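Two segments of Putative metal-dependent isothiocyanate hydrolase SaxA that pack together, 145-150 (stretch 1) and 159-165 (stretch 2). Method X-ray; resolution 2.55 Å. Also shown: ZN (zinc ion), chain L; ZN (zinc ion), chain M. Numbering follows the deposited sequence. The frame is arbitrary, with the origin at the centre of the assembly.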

# COMPACT_ATOMS: atom_id res chain seq x y z
N ASP B 145 -9.48 6.12 -2.05
CA ASP B 145 -9.33 4.67 -1.95
C ASP B 145 -10.19 3.98 -3.01
O ASP B 145 -11.26 4.48 -3.38
CB ASP B 145 -9.74 4.17 -0.56
CG ASP B 145 -8.88 4.77 0.55
OD1 ASP B 145 -7.65 4.87 0.38
OD2 ASP B 145 -9.45 5.12 1.61
N ALA B 146 -9.71 2.84 -3.50
CA ALA B 146 -10.47 2.00 -4.43
C ALA B 146 -9.97 0.55 -4.34
O ALA B 146 -8.84 0.26 -4.73
CB ALA B 146 -10.33 2.52 -5.85
N CYS B 147 -10.82 -0.34 -3.83
CA CYS B 147 -10.39 -1.68 -3.44
C CYS B 147 -10.45 -2.73 -4.55
O CYS B 147 -11.27 -2.63 -5.47
CB CYS B 147 -11.21 -2.18 -2.24
SG CYS B 147 -12.95 -2.51 -2.60
N GLY B 148 -9.56 -3.71 -4.45
CA GLY B 148 -9.62 -4.93 -5.25
C GLY B 148 -10.51 -5.95 -4.57
O GLY B 148 -10.89 -5.76 -3.41
N LEU B 149 -10.84 -7.02 -5.28
CA LEU B 149 -11.72 -8.07 -4.77
C LEU B 149 -11.23 -9.44 -5.22
O LEU B 149 -11.10 -9.68 -6.42
CB LEU B 149 -13.14 -7.89 -5.28
CG LEU B 149 -13.86 -6.58 -5.02
CD1 LEU B 149 -15.12 -6.51 -5.88
CD2 LEU B 149 -14.20 -6.44 -3.54
N VAL B 150 -10.96 -10.32 -4.26
CA VAL B 150 -10.66 -11.73 -4.54
C VAL B 150 -11.90 -12.54 -4.19
O VAL B 150 -12.59 -12.22 -3.23
CB VAL B 150 -9.44 -12.22 -3.73
CG1 VAL B 150 -9.16 -13.70 -4.01
CG2 VAL B 150 -8.21 -11.38 -4.06
N ILE B 159 -10.58 -16.00 -8.45
CA ILE B 159 -10.55 -14.82 -9.34
C ILE B 159 -10.22 -13.56 -8.53
O ILE B 159 -10.72 -13.39 -7.42
CB ILE B 159 -11.86 -14.62 -10.17
CG1 ILE B 159 -11.78 -13.32 -11.00
CG2 ILE B 159 -13.09 -14.57 -9.27
CD1 ILE B 159 -12.78 -13.20 -12.12
N TYR B 160 -9.38 -12.70 -9.11
CA TYR B 160 -8.97 -11.43 -8.50
C TYR B 160 -9.31 -10.26 -9.42
O TYR B 160 -8.71 -10.12 -10.48
CB TYR B 160 -7.46 -11.47 -8.22
CG TYR B 160 -6.83 -10.21 -7.65
CD1 TYR B 160 -7.54 -9.34 -6.81
CD2 TYR B 160 -5.50 -9.90 -7.91
CE1 TYR B 160 -6.95 -8.20 -6.28
CE2 TYR B 160 -4.90 -8.77 -7.38
CZ TYR B 160 -5.62 -7.92 -6.57
OH TYR B 160 -5.03 -6.79 -6.05
N ILE B 161 -10.29 -9.45 -9.03
CA ILE B 161 -10.56 -8.17 -9.69
C ILE B 161 -9.71 -7.11 -9.00
O ILE B 161 -10.02 -6.70 -7.88
CB ILE B 161 -12.06 -7.79 -9.64
CG1 ILE B 161 -12.89 -8.78 -10.48
CG2 ILE B 161 -12.28 -6.36 -10.13
CD1 ILE B 161 -13.67 -9.79 -9.67
N ALA B 162 -8.64 -6.68 -9.67
CA ALA B 162 -7.67 -5.74 -9.09
C ALA B 162 -8.23 -4.33 -8.90
O ALA B 162 -7.90 -3.66 -7.92
CB ALA B 162 -6.41 -5.70 -9.94
N GLY B 163 -9.06 -3.89 -9.85
CA GLY B 163 -9.73 -2.59 -9.76
C GLY B 163 -8.81 -1.44 -10.12
O GLY B 163 -7.77 -1.63 -10.76
N ASP B 164 -9.21 -0.23 -9.71
CA ASP B 164 -8.49 0.99 -10.05
C ASP B 164 -7.27 1.18 -9.16
O ASP B 164 -7.30 1.91 -8.17
CB ASP B 164 -9.42 2.22 -9.95
CG ASP B 164 -10.33 2.38 -11.16
OD1 ASP B 164 -10.52 1.40 -11.91
OD2 ASP B 164 -10.86 3.51 -11.36
N THR B 165 -6.18 0.51 -9.54
CA THR B 165 -4.88 0.65 -8.89
C THR B 165 -3.78 0.65 -9.95
O THR B 165 -3.93 -0.01 -10.98
CB THR B 165 -4.63 -0.48 -7.86
OG1 THR B 165 -3.33 -0.32 -7.27
CG2 THR B 165 -4.71 -1.88 -8.50
ZN ZN L . -11.47 5.30 -10.19
ZN ZN M . -12.07 4.05 -13.12
O HOH W 1 -12.50 5.91 -12.02
O HOH W 2 -10.46 5.27 -13.98

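Two strands of one chain lie side by side and run in opposite directions, their N-to-C axes 178° apart and approaching to 4.6 Å. The backbone sets the register. L149 and I161 form an antiparallel hydrogen-bonded pair: L149 N donates to I161 O at 2.7 Å, and I161 N returns the bond to L149 O at 2.7 Å. The two short bonds close a ring that satisfies the N and O atoms of both residues, and so fixes which residue faces which. One step along, V150 and Y160 make the non-hydrogen-bonded pair, with their CA atoms 4.3 Å apart.

Weaker polar contacts fill in between. V150 CA lies 3.3 Å from I159 O, and Y160 CA lies 3.5 Å from L149 O, both with the CA-H directed at the carbonyl. L149 O thus receives the amide of I161 and also the CA-H of its neighbour Y160.

The apolar pairings follow the alternation of the strands. L149 and I161 share one face of the sheet, where their CB atoms are 4.5 Å apart, a loose contact between branched aliphatic chains. V150 and Y160 share the other face and fit more tightly: V150 CG2 sits 3.5 Å from Y160 CD1, an oblique approach of methyl to ring, while L149 O lies at the ring's edge, near its plane. Beyond the strand, A146 points toward the second stretch, and its CB is 4.2 Å from D164 CB and 3.9 Å from D164 O.

Glycine permits the close approach at G148. Its CA is 3.2 Å from I161 O and 3.4 Å from A162 O, and a CB built there would point toward the second stretch and come within 3.1 Å of both A162 O and Y160 CE1. G163 has two grounds for being glycine: its phi is positive, at 78°, and an ideal CB would lie 3.1 Å from C147 O. Two residues on, T165 N hydrogen-bonds back to G163 O at 2.9 Å, closing a tight turn around D164.

The CB of D164 leaves sideways, but the end of its side chain leads away from the first stretch, where D164 OD2 bridges the two zinc ions at 2.2 Å from each. Water 1 also bridges them, fitting a metal-dependent hydrolase. The rule to read here is that backbone pairing joins the strands, while beyond them D164 OD2 binds both metals and OD1 is hydrogen-bonded elsewhere in the structure.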